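Local coordinates for protein putative Nitroreductase (Anabaena variabilis ATCC 29413, PDB 3EO7) that binds flavin mononucleotide and, as a member of the nitroreductase family, probably acts as an FMN-dependent oxidoreductase, at residues Leu299-Asn304 / Glu405-Arg410; Asn378-Phe383 / Arg454-Asp459; Arg416-Leu421 / Ala432-His437; Gln488-Leu493 / Glu499-Ile504. All blocks are in the same frame, centred on the assembly; numbering follows the deposited sequence.

Contact 1: Leu299-Asn304 / Glu405-Arg410; sequences LEDKYN and ELRQIR. With PGR (R-1,2-propanediol), chain S; ACT (acetate ion), chain P.
Arg407 on strand 405-410 sets the edge of its guanidinium group against the backbone carbonyl of Tyr303 in the loop 299-304. With CG anti to its own carbonyl carbon (chi1 -57°) and the chain extended as far as NE, the charged head is carried clear of the strand. This buried head is the close part of the contact. NH1 of Arg407 lies 2.9 Å from Tyr303 O in a bent, weak hydrogen bond, and it also donates to a water 3.0 Å away that in turn donates to Asp301 O. Glu405 grips the head side-on: Arg407 NE and NH2 approach the one atom Glu405 OE1 at 3.0 and 2.9 Å, a salt bridge that limits rotation of the guanidinium. Asp301 OD2, 4.3 Å from Arg407 NH2, lies well out of the guanidinium plane and probably acts through charge only; that carboxylate is bound by the backbone N of Lys402 and of Ala403. A leucine in place of Arg407 would probably leave Glu405 without its ionic mate and Tyr303 O without this donor. The Gln408-Arg410 end is the loose part, where the loop is not met. There Gln408 OE1 accepts from O2 of a propanediol at 2.7 Å, and the exposed Arg410 binds an acetate, both probably from the crystallisation liquor. Strand 405-411 runs between strands 310-312 and 395-400, and the latter supplies Tyr398, whose OH bonds Tyr303 N.

Contact 2: Asn378-Phe383 / Arg454-Asp459; sequences NLIETF and RYLHMD
Where the chain leads into strand 381-390, Leu379 and Ile380 pack on helix 452-473 through Leu456 and Asp459. Leu456 CD2 carries the leucine contact, 3.6 Å from Leu379 CB and 4.1 Å from Leu379 CD1, with the two side chains at about a right angle. With CG of Leu456 anti to the carbonyl carbon (chi1 -67°) and CD1 anti to CA, CD2 is the branch that faces the 3-10 segment at Leu379. The same methyl is 4.1 Å from Ile380 CG1, the Ile380 and Leu456 side chains passing each other in opposite directions. This is the helix-on-sheet layer of the FMN-dependent nitroreductase fold, in which the long helix 452-473 lies against the mixed sheet; His437 and Ser439 of the neighbouring strand 433-439 border the site. Ile380 reaches farther along the helix, to Asp459: its CD1 lies 3.7 Å from Leu456 O, the carbonyl of the helix backbone, and 3.4 Å from Asp459 CB, a close fit of methyl on methylene. Only the aliphatic root of Asp459 meets Ile380. Its carboxylate is used otherwise, OD1 accepting from Phe375 N and OD2 from Asp376 N, which ties the helix to the chain just ahead of Asn378. Gln447 and Tyr448 of helix 441-448 also touch Leu379.

Contact 3: Arg416-Leu421 / Ala432-His437; sequences RELHFL and AAVIFH
Leu418 alone carries the helix 416-421 side of this contact, dividing its two methyls between Val434 and Phe436 of strand 433-439. The short helix 415-421 packs here on the mixed sheet of the nitroreductase-family domain. The aliphatic part is the meeting of Leu418 CD1 with Val434 CG2, 4.1 Å apart, where the two side chains point at each other tip to tip. Val434 CG1 stands anti to the backbone N (chi1 180°), which leaves CG2 as the branch turned to the helix. The aromatic part is closer. Leu418 CD2 comes up to the edge of the Phe436 ring, near the ring plane, 3.6 Å from Phe436 CZ and 4.0 Å from Phe436 CE1. Because the methyl meets the rim and not a face, this is a van der Waals contact between C-H groups and no CH-pi interaction. Val434 and Phe436, two apart on the strand, present the same face of the sheet to the helix, and the leucine spans both. No hydrogen bond or charge pair joins the segments. The backbone bonds are made within each element or to its neighbours: Leu421 N bonds Glu417 O at 2.8 Å in the helix, while Ala432 and Ala433 both face Leu507 in a classic beta bulge where the strand begins. Around the pair, Ala385 and Cys387 of strand 381-390 touch Leu418, and Val489 and Leu493 of helix 486-493 touch Phe436. With every touching group apolar and buried, this contact is itself non-directional and rests on shape and exclusion of water.

Contact 4: Gln488-Leu493 / Glu499-Ile504; sequences QVNEVL and EAVIYI. With FMN (flavin mononucleotide), chain B.
Strand 500-508, which brings Tyr503 into the FMN pocket, is packed by helix 486-493, the two being joined by Asn490 on Glu499 and Val489 on Val501. Asn490 ND2 donates to Glu499 O at 2.8 Å, an almost straight bond (167°) lying in the carbonyl plane and close to the amide plane. The same nitrogen also donates to Ile495 O in the connecting loop. On the other branch of the amide, OD1 lies 2.7 Å from a water that accepts from Val501 N at 3.0 Å, so that one side chain spans Glu499 to Val501. With an alanine in place of Asn490, Glu499 O and Ile495 O would lose this donor, and the loop between helix and strand would probably be less firmly held. The apolar half is Val489 CG1 on Val501 CG2, 3.7 Å apart, with the two side chains crossing at about a right angle. Farther along, Ile502 and Tyr503 both face His437 in a classic beta bulge. With its CG anti to the backbone N (chi1 -169°), Tyr503 extends its ring to the flavin: CE1 is 3.7 Å from the FMN methyl C7M, and OH bonds His191. A helix followed through a short loop by a sheet strand that reaches the flavin's dimethylbenzene ring is consistent with the FMN-dependent nitroreductase fold.

Contacts 3 and 4 are buried; contacts 1 and 2 are partly buried, contact 1 being the farthest from the centre of the chain. All four reach the same mixed sheet. Contacts 2 and 3 share neighbouring strands, Phe383 O bonding Phe436 N, and contacts 3 and 4 do likewise through His437 with Ile502 and Tyr503. The chemistry differs from place to place: contact 2 packs the run into a strand, and contact 3 a strand, on a helix, both by apolar side chains; contact 4 adds an asparagine hydrogen bond and a water to its valine pair; contact 1 rests on a guanidinium that meets backbone carbonyls and a water and is paired with a carboxylate of its own strand. Glu499 of contact 4 takes Lys302 and Tyr303 of contact 1.

Contact 1: Leu299-Asn304 / Glu405-Arg410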
# COMPACT_ATOMS: atom_id res chain seq x y z
N LEU A 299 -19.10 13.33 -8.35
CA LEU A 299 -18.09 13.16 -9.40
C LEU A 299 -17.33 14.47 -9.63
O LEU A 299 -17.04 14.85 -10.78
CB LEU A 299 -18.72 12.67 -10.72
CG LEU A 299 -19.32 11.25 -10.82
CD1 LEU A 299 -18.24 10.20 -10.51
CD2 LEU A 299 -20.55 11.05 -9.92
N GLU A 300 -17.03 15.17 -8.54
CA GLU A 300 -16.30 16.44 -8.60
C GLU A 300 -15.23 16.37 -7.52
O GLU A 300 -15.46 15.78 -6.48
CB GLU A 300 -17.23 17.63 -8.33
CG GLU A 300 -16.61 18.98 -8.61
CD GLU A 300 -17.51 20.15 -8.22
OE1 GLU A 300 -17.93 20.25 -7.05
OE2 GLU A 300 -17.76 21.02 -9.09
N ASP A 301 -14.07 16.97 -7.76
CA ASP A 301 -13.01 16.96 -6.77
C ASP A 301 -13.51 17.73 -5.55
O ASP A 301 -14.24 18.71 -5.68
CB ASP A 301 -11.75 17.56 -7.36
CG ASP A 301 -11.22 16.74 -8.55
OD1 ASP A 301 -10.84 15.58 -8.35
OD2 ASP A 301 -11.22 17.29 -9.65
N LYS A 302 -13.12 17.29 -4.36
CA LYS A 302 -13.62 17.86 -3.11
C LYS A 302 -13.43 19.35 -2.95
O LYS A 302 -14.35 20.04 -2.55
CB LYS A 302 -13.00 17.16 -1.92
CG LYS A 302 -13.48 17.65 -0.57
CD LYS A 302 -12.87 16.76 0.53
CE LYS A 302 -13.17 17.22 1.88
NZ LYS A 302 -12.61 16.25 2.86
N TYR A 303 -12.23 19.86 -3.24
CA TYR A 303 -11.94 21.29 -3.02
C TYR A 303 -11.91 22.07 -4.33
O TYR A 303 -11.00 21.92 -5.11
CB TYR A 303 -10.61 21.45 -2.30
CG TYR A 303 -10.64 20.91 -0.89
CD1 TYR A 303 -11.33 21.60 0.12
CD2 TYR A 303 -10.01 19.73 -0.55
CE1 TYR A 303 -11.37 21.14 1.42
CE2 TYR A 303 -10.05 19.25 0.76
CZ TYR A 303 -10.73 19.97 1.74
OH TYR A 303 -10.80 19.50 3.03
N ASN A 304 -12.88 22.94 -4.54
CA ASN A 304 -12.93 23.66 -5.78
C ASN A 304 -11.80 24.69 -5.90
O ASN A 304 -11.30 24.92 -7.01
CB ASN A 304 -14.28 24.37 -5.94
CG ASN A 304 -15.44 23.39 -6.15
OD1 ASN A 304 -15.28 22.35 -6.79
ND2 ASN A 304 -16.61 23.76 -5.64
N GLU A 405 -6.16 18.97 -12.62
CA GLU A 405 -5.62 20.29 -12.39
C GLU A 405 -4.84 20.36 -11.09
O GLU A 405 -5.16 19.64 -10.14
CB GLU A 405 -6.74 21.30 -12.26
CG GLU A 405 -7.47 21.58 -13.51
CD GLU A 405 -8.62 22.54 -13.32
OE1 GLU A 405 -9.04 22.84 -12.18
OE2 GLU A 405 -9.14 22.95 -14.35
N LEU A 406 -3.83 21.23 -11.08
CA LEU A 406 -3.17 21.68 -9.88
C LEU A 406 -3.79 23.06 -9.60
O LEU A 406 -4.00 23.85 -10.51
CB LEU A 406 -1.67 21.85 -10.05
CG LEU A 406 -0.87 20.57 -10.26
CD1 LEU A 406 0.58 20.85 -10.72
CD2 LEU A 406 -0.92 19.73 -8.99
N ARG A 407 -4.16 23.29 -8.34
CA ARG A 407 -4.74 24.58 -7.93
C ARG A 407 -3.80 25.15 -6.87
O ARG A 407 -3.58 24.50 -5.85
CB ARG A 407 -6.16 24.37 -7.43
CG ARG A 407 -7.01 23.70 -8.51
CD ARG A 407 -8.41 23.38 -8.11
NE ARG A 407 -9.12 22.76 -9.23
CZ ARG A 407 -10.24 22.04 -9.14
NH1 ARG A 407 -10.78 21.78 -7.96
NH2 ARG A 407 -10.80 21.55 -10.24
N GLN A 408 -3.17 26.29 -7.17
CA GLN A 408 -2.15 26.88 -6.26
C GLN A 408 -2.81 27.49 -5.04
O GLN A 408 -3.65 28.37 -5.16
CB GLN A 408 -1.33 27.95 -6.97
CG GLN A 408 -0.10 28.42 -6.22
CD GLN A 408 0.60 29.52 -6.94
OE1 GLN A 408 0.19 30.69 -6.87
NE2 GLN A 408 1.69 29.18 -7.64
N ILE A 409 -2.43 26.98 -3.88
CA ILE A 409 -2.98 27.46 -2.61
C ILE A 409 -1.96 28.26 -1.79
O ILE A 409 -2.36 28.98 -0.91
CB ILE A 409 -3.70 26.38 -1.83
CG1 ILE A 409 -2.74 25.30 -1.34
CG2 ILE A 409 -4.91 25.83 -2.66
CD1 ILE A 409 -3.47 24.22 -0.45
N ARG A 410 -0.66 28.11 -2.09
CA ARG A 410 0.37 28.92 -1.46
C ARG A 410 1.52 29.10 -2.47
O ARG A 410 1.81 28.19 -3.26
CB ARG A 410 0.94 28.33 -0.19
CG ARG A 410 0.01 28.20 1.00
CD ARG A 410 -0.47 29.51 1.59
NE ARG A 410 -1.28 29.28 2.79
CZ ARG A 410 -2.57 28.93 2.78
NH1 ARG A 410 -3.25 28.80 1.64
NH2 ARG A 410 -3.20 28.73 3.92
C1 PGR S . -3.87 31.85 -5.66
C2 PGR S . -2.58 32.28 -4.94
C3 PGR S . -2.22 31.27 -3.84
O1 PGR S . -3.68 30.69 -6.48
O2 PGR S . -1.47 32.55 -5.80
C ACT P . -6.52 27.15 3.49
O ACT P . -6.10 26.95 2.29
OXT ACT P . -6.04 28.11 4.16
CH3 ACT P . -7.55 26.29 4.17
O HOH W 1 -13.56 20.71 -7.62

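Contact 2: Asn378-Phe383 / Arg454-Asp459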
# COMPACT_ATOMS: atom_id res chain seq x y z
N ASN A 378 -12.23 8.04 -2.72
CA ASN A 378 -12.97 9.24 -2.46
C ASN A 378 -12.65 9.88 -1.11
O ASN A 378 -12.98 11.02 -0.88
CB ASN A 378 -14.46 9.00 -2.55
CG ASN A 378 -14.89 8.67 -3.97
OD1 ASN A 378 -14.45 9.31 -4.94
ND2 ASN A 378 -15.75 7.68 -4.09
N LEU A 379 -12.00 9.12 -0.21
CA LEU A 379 -11.66 9.59 1.11
C LEU A 379 -10.27 10.26 1.19
O LEU A 379 -9.90 10.77 2.24
CB LEU A 379 -11.72 8.43 2.09
CG LEU A 379 -13.03 7.63 2.14
CD1 LEU A 379 -12.92 6.51 3.17
CD2 LEU A 379 -14.20 8.56 2.46
N ILE A 380 -9.51 10.18 0.10
CA ILE A 380 -8.13 10.65 0.11
C ILE A 380 -7.97 11.87 -0.81
O ILE A 380 -8.47 11.89 -1.94
CB ILE A 380 -7.19 9.52 -0.33
CG1 ILE A 380 -7.13 8.45 0.78
CG2 ILE A 380 -5.77 10.05 -0.66
CD1 ILE A 380 -6.59 7.24 0.31
N GLU A 381 -7.33 12.90 -0.28
CA GLU A 381 -7.01 14.08 -1.04
C GLU A 381 -5.50 14.13 -1.25
O GLU A 381 -4.71 13.56 -0.48
CB GLU A 381 -7.53 15.31 -0.33
CG GLU A 381 -9.05 15.36 -0.18
CD GLU A 381 -9.79 15.31 -1.48
OE1 GLU A 381 -9.31 15.92 -2.48
OE2 GLU A 381 -10.86 14.68 -1.53
N THR A 382 -5.09 14.87 -2.29
CA THR A 382 -3.70 14.96 -2.65
C THR A 382 -3.29 16.43 -2.73
O THR A 382 -3.95 17.23 -3.40
CB THR A 382 -3.43 14.26 -4.00
OG1 THR A 382 -3.83 12.87 -3.92
CG2 THR A 382 -1.92 14.43 -4.41
N PHE A 383 -2.23 16.78 -2.00
CA PHE A 383 -1.62 18.13 -2.04
C PHE A 383 -0.16 17.95 -2.39
O PHE A 383 0.47 16.98 -1.96
CB PHE A 383 -1.75 18.88 -0.71
CG PHE A 383 -3.18 19.18 -0.35
CD1 PHE A 383 -3.99 18.19 0.22
CD2 PHE A 383 -3.74 20.42 -0.65
CE1 PHE A 383 -5.34 18.46 0.52
CE2 PHE A 383 -5.09 20.69 -0.34
CZ PHE A 383 -5.87 19.68 0.24
N ARG A 454 -7.53 1.59 8.49
CA ARG A 454 -6.79 0.61 7.69
C ARG A 454 -6.88 0.95 6.20
O ARG A 454 -5.91 0.96 5.49
CB ARG A 454 -7.40 -0.78 7.85
CG ARG A 454 -7.45 -1.31 9.23
CD ARG A 454 -7.96 -2.77 9.13
NE ARG A 454 -8.29 -3.30 10.42
CZ ARG A 454 -8.74 -4.55 10.63
NH1 ARG A 454 -8.90 -5.38 9.61
NH2 ARG A 454 -9.01 -4.94 11.86
N TYR A 455 -8.11 1.22 5.76
CA TYR A 455 -8.41 1.45 4.35
C TYR A 455 -7.66 2.65 3.82
O TYR A 455 -7.11 2.63 2.72
CB TYR A 455 -9.90 1.66 4.12
CG TYR A 455 -10.83 0.52 4.54
CD1 TYR A 455 -10.42 -0.82 4.53
CD2 TYR A 455 -12.17 0.78 4.82
CE1 TYR A 455 -11.29 -1.81 4.84
CE2 TYR A 455 -13.07 -0.24 5.15
CZ TYR A 455 -12.62 -1.55 5.16
OH TYR A 455 -13.48 -2.60 5.45
N LEU A 456 -7.64 3.71 4.61
CA LEU A 456 -6.99 4.95 4.19
C LEU A 456 -5.49 4.75 3.94
O LEU A 456 -4.93 5.22 2.93
CB LEU A 456 -7.16 6.05 5.26
CG LEU A 456 -8.55 6.59 5.50
CD1 LEU A 456 -8.64 7.51 6.73
CD2 LEU A 456 -9.07 7.28 4.20
N HIS A 457 -4.84 4.09 4.90
CA HIS A 457 -3.39 3.90 4.86
C HIS A 457 -3.03 2.91 3.75
O HIS A 457 -2.08 3.14 3.02
CB HIS A 457 -2.86 3.51 6.24
CG HIS A 457 -2.78 4.66 7.18
ND1 HIS A 457 -3.88 5.16 7.86
CD2 HIS A 457 -1.74 5.45 7.53
CE1 HIS A 457 -3.50 6.19 8.60
NE2 HIS A 457 -2.22 6.40 8.41
N MSE A 458 -3.84 1.84 3.59
CA MSE A 458 -3.57 0.91 2.49
C MSE A 458 -3.76 1.61 1.14
O MSE A 458 -2.95 1.43 0.22
CB MSE A 458 -4.42 -0.34 2.59
CG MSE A 458 -3.91 -1.27 3.70
SE MSE A 458 -4.84 -2.97 3.73
CE MSE A 458 -6.51 -2.44 4.50
N ASP A 459 -4.80 2.42 0.99
CA ASP A 459 -4.99 3.14 -0.28
C ASP A 459 -3.84 4.11 -0.57
O ASP A 459 -3.39 4.20 -1.71
CB ASP A 459 -6.32 3.88 -0.30
CG ASP A 459 -7.51 2.96 -0.60
OD1 ASP A 459 -7.31 1.78 -1.03
OD2 ASP A 459 -8.67 3.45 -0.38

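Contact 3: Arg416-Leu421 / Ala432-His437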
# COMPACT_ATOMS: atom_id res chain seq x y z
N ARG A 416 13.04 24.50 3.37
CA ARG A 416 13.43 24.50 4.79
C ARG A 416 12.35 23.88 5.66
O ARG A 416 12.62 23.07 6.55
CB ARG A 416 13.70 25.94 5.25
CG ARG A 416 14.25 26.07 6.64
CD ARG A 416 14.39 27.56 7.06
NE ARG A 416 13.11 28.27 6.89
CZ ARG A 416 12.07 28.22 7.74
NH1 ARG A 416 12.11 27.50 8.85
NH2 ARG A 416 10.97 28.91 7.45
N GLU A 417 11.12 24.25 5.35
CA GLU A 417 9.97 23.74 6.04
C GLU A 417 9.81 22.24 5.88
O GLU A 417 9.61 21.54 6.86
CB GLU A 417 8.70 24.42 5.53
CG GLU A 417 8.59 25.89 5.90
CD GLU A 417 9.39 26.91 5.07
OE1 GLU A 417 10.17 26.63 4.11
OE2 GLU A 417 9.22 28.09 5.44
N LEU A 418 9.93 21.76 4.65
CA LEU A 418 9.76 20.33 4.34
C LEU A 418 10.86 19.51 5.02
O LEU A 418 10.63 18.41 5.49
CB LEU A 418 9.74 20.12 2.84
CG LEU A 418 8.50 20.62 2.07
CD1 LEU A 418 8.84 20.74 0.59
CD2 LEU A 418 7.27 19.72 2.38
N HIS A 419 12.05 20.07 5.08
CA HIS A 419 13.16 19.46 5.76
C HIS A 419 12.75 19.17 7.22
O HIS A 419 12.90 18.04 7.70
CB HIS A 419 14.35 20.41 5.68
CG HIS A 419 15.63 19.86 6.19
ND1 HIS A 419 16.73 20.67 6.43
CD2 HIS A 419 16.01 18.60 6.48
CE1 HIS A 419 17.72 19.92 6.87
NE2 HIS A 419 17.32 18.67 6.91
N PHE A 420 12.20 20.18 7.89
CA PHE A 420 11.71 20.05 9.26
C PHE A 420 10.54 19.09 9.37
O PHE A 420 10.56 18.17 10.20
CB PHE A 420 11.32 21.43 9.79
CG PHE A 420 10.60 21.42 11.13
CD1 PHE A 420 11.30 21.27 12.31
CD2 PHE A 420 9.23 21.65 11.18
CE1 PHE A 420 10.63 21.29 13.52
CE2 PHE A 420 8.57 21.69 12.38
CZ PHE A 420 9.26 21.51 13.54
N LEU A 421 9.53 19.30 8.52
CA LEU A 421 8.33 18.49 8.56
C LEU A 421 8.58 16.98 8.41
O LEU A 421 7.88 16.19 9.04
CB LEU A 421 7.28 18.95 7.53
CG LEU A 421 6.68 20.35 7.76
CD1 LEU A 421 5.86 20.74 6.54
CD2 LEU A 421 5.86 20.43 9.06
N ALA A 432 12.28 17.67 -5.42
CA ALA A 432 11.72 18.55 -6.42
C ALA A 432 10.25 18.80 -6.06
O ALA A 432 9.72 19.90 -6.26
CB ALA A 432 11.86 17.92 -7.84
N ALA A 433 9.56 17.75 -5.60
CA ALA A 433 8.15 17.82 -5.22
C ALA A 433 7.89 16.79 -4.13
O ALA A 433 8.53 15.73 -4.08
CB ALA A 433 7.25 17.55 -6.41
N VAL A 434 6.91 17.10 -3.30
CA VAL A 434 6.55 16.23 -2.19
C VAL A 434 5.03 16.07 -2.21
O VAL A 434 4.30 17.08 -2.15
CB VAL A 434 7.04 16.77 -0.86
CG1 VAL A 434 6.61 15.80 0.29
CG2 VAL A 434 8.59 16.96 -0.85
N ILE A 435 4.57 14.84 -2.37
CA ILE A 435 3.14 14.56 -2.42
C ILE A 435 2.57 14.10 -1.07
O ILE A 435 3.05 13.14 -0.47
CB ILE A 435 2.86 13.52 -3.53
CG1 ILE A 435 3.33 14.08 -4.88
CG2 ILE A 435 1.37 13.14 -3.61
CD1 ILE A 435 3.13 13.09 -6.00
N PHE A 436 1.55 14.82 -0.60
CA PHE A 436 0.88 14.56 0.66
C PHE A 436 -0.49 13.95 0.40
O PHE A 436 -1.30 14.53 -0.31
CB PHE A 436 0.68 15.85 1.45
CG PHE A 436 1.96 16.48 1.90
CD1 PHE A 436 2.72 17.25 1.04
CD2 PHE A 436 2.43 16.25 3.17
CE1 PHE A 436 3.95 17.76 1.46
CE2 PHE A 436 3.64 16.76 3.59
CZ PHE A 436 4.40 17.50 2.74
N HIS A 437 -0.72 12.76 0.95
CA HIS A 437 -2.03 12.14 0.93
C HIS A 437 -2.68 12.46 2.26
O HIS A 437 -2.08 12.27 3.33
CB HIS A 437 -1.90 10.63 0.72
CG HIS A 437 -1.46 10.27 -0.66
ND1 HIS A 437 -0.36 9.48 -0.90
CD2 HIS A 437 -1.94 10.64 -1.87
CE1 HIS A 437 -0.21 9.35 -2.21
NE2 HIS A 437 -1.15 10.05 -2.82

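Contact 4: Gln488-Leu493 / Glu499-Ile504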
# COMPACT_ATOMS: atom_id res chain seq x y z
N GLN A 488 1.84 20.20 12.17
CA GLN A 488 2.58 21.32 11.59
C GLN A 488 2.50 21.38 10.07
O GLN A 488 2.71 22.44 9.47
CB GLN A 488 4.03 21.29 12.09
CG GLN A 488 4.21 21.70 13.57
CD GLN A 488 3.62 20.73 14.58
OE1 GLN A 488 3.66 19.51 14.38
NE2 GLN A 488 3.04 21.26 15.66
N VAL A 489 2.22 20.26 9.43
CA VAL A 489 2.13 20.25 7.99
C VAL A 489 1.05 21.22 7.48
O VAL A 489 1.31 22.03 6.58
CB VAL A 489 1.84 18.83 7.42
CG1 VAL A 489 1.69 18.89 5.87
CG2 VAL A 489 2.92 17.85 7.81
N ASN A 490 -0.15 21.14 8.03
CA ASN A 490 -1.24 21.96 7.49
C ASN A 490 -0.98 23.44 7.52
O ASN A 490 -1.23 24.15 6.55
CB ASN A 490 -2.55 21.65 8.22
CG ASN A 490 -2.93 20.21 8.10
OD1 ASN A 490 -2.23 19.34 8.61
ND2 ASN A 490 -4.07 19.94 7.45
N GLU A 491 -0.44 23.83 8.67
CA GLU A 491 -0.07 25.19 9.04
C GLU A 491 0.87 25.82 8.00
O GLU A 491 0.67 26.93 7.54
CB GLU A 491 0.62 25.15 10.42
CG GLU A 491 -0.29 24.68 11.61
CD GLU A 491 0.43 24.57 12.97
OE1 GLU A 491 1.66 24.76 13.04
OE2 GLU A 491 -0.24 24.24 13.99
N VAL A 492 1.91 25.07 7.64
CA VAL A 492 2.92 25.49 6.67
C VAL A 492 2.39 25.53 5.21
O VAL A 492 2.51 26.52 4.49
CB VAL A 492 4.12 24.51 6.74
CG1 VAL A 492 5.10 24.73 5.58
CG2 VAL A 492 4.82 24.63 8.08
N LEU A 493 1.78 24.44 4.79
CA LEU A 493 1.40 24.26 3.40
C LEU A 493 0.03 24.78 3.00
O LEU A 493 -0.29 24.84 1.83
CB LEU A 493 1.56 22.76 3.07
CG LEU A 493 3.00 22.21 3.15
CD1 LEU A 493 3.01 20.74 2.72
CD2 LEU A 493 4.03 23.01 2.26
N GLU A 499 -8.16 18.10 7.05
CA GLU A 499 -7.40 17.06 6.38
C GLU A 499 -6.21 16.62 7.22
O GLU A 499 -5.29 17.39 7.44
CB GLU A 499 -6.92 17.53 5.03
CG GLU A 499 -8.00 17.93 4.05
CD GLU A 499 -8.82 16.78 3.52
OE1 GLU A 499 -8.30 15.63 3.39
OE2 GLU A 499 -9.99 17.04 3.16
N ALA A 500 -6.26 15.37 7.69
CA ALA A 500 -5.14 14.78 8.42
C ALA A 500 -4.18 14.19 7.38
O ALA A 500 -4.60 13.44 6.52
CB ALA A 500 -5.61 13.68 9.34
N VAL A 501 -2.90 14.53 7.47
CA VAL A 501 -1.90 13.95 6.59
C VAL A 501 -1.70 12.48 6.98
O VAL A 501 -1.47 12.17 8.17
CB VAL A 501 -0.56 14.71 6.66
CG1 VAL A 501 0.52 13.97 5.88
CG2 VAL A 501 -0.72 16.16 6.15
N ILE A 502 -1.82 11.61 5.98
CA ILE A 502 -1.68 10.15 6.11
C ILE A 502 -0.31 9.66 5.63
O ILE A 502 0.27 8.77 6.20
CB ILE A 502 -2.79 9.44 5.24
CG1 ILE A 502 -4.18 9.88 5.70
CG2 ILE A 502 -2.66 7.93 5.27
CD1 ILE A 502 -4.37 9.66 7.16
N TYR A 503 0.19 10.24 4.54
CA TYR A 503 1.43 9.75 3.95
C TYR A 503 2.08 10.84 3.13
O TYR A 503 1.40 11.75 2.67
CB TYR A 503 1.12 8.52 3.09
CG TYR A 503 2.27 7.68 2.59
CD1 TYR A 503 3.40 7.45 3.36
CD2 TYR A 503 2.18 7.05 1.35
CE1 TYR A 503 4.45 6.68 2.91
CE2 TYR A 503 3.22 6.24 0.87
CZ TYR A 503 4.34 6.04 1.67
OH TYR A 503 5.36 5.28 1.27
N ILE A 504 3.40 10.72 2.98
CA ILE A 504 4.23 11.62 2.21
C ILE A 504 5.08 10.81 1.24
O ILE A 504 5.63 9.77 1.59
CB ILE A 504 5.18 12.43 3.14
CG1 ILE A 504 4.34 13.27 4.09
CG2 ILE A 504 6.23 13.21 2.35
CD1 ILE A 504 5.19 14.03 5.15
N1 FMN B . 12.84 5.95 3.71
C2 FMN B . 13.45 7.03 4.35
O2 FMN B . 14.61 7.32 4.12
N3 FMN B . 12.80 7.80 5.28
C4 FMN B . 11.53 7.54 5.68
O4 FMN B . 10.94 8.38 6.38
C4A FMN B . 10.88 6.47 5.06
N5 FMN B . 9.60 6.12 5.46
C5A FMN B . 8.92 5.10 4.77
C6 FMN B . 7.59 4.79 5.06
C7 FMN B . 6.92 3.76 4.40
C7M FMN B . 5.43 3.53 4.65
C8 FMN B . 7.58 3.02 3.42
C8M FMN B . 6.85 2.03 2.53
C9 FMN B . 8.92 3.32 3.10
C9A FMN B . 9.58 4.35 3.78
N10 FMN B . 10.91 4.64 3.48
C10 FMN B . 11.54 5.69 4.09
C1' FMN B . 11.75 3.72 2.61
C2' FMN B . 12.19 2.46 3.32
O2' FMN B . 13.32 2.75 4.16
C3' FMN B . 12.52 1.39 2.28
O3' FMN B . 11.33 0.99 1.59
C4' FMN B . 13.27 0.17 2.85
O4' FMN B . 14.55 0.56 3.41
C5' FMN B . 13.46 -0.87 1.77
O5' FMN B . 14.18 -0.38 0.67
P FMN B . 13.59 -0.37 -0.79
O1P FMN B . 12.37 0.54 -0.80
O2P FMN B . 14.72 0.16 -1.66
O3P FMN B . 13.22 -1.77 -1.20
O HOH W 2 -2.04 16.71 9.29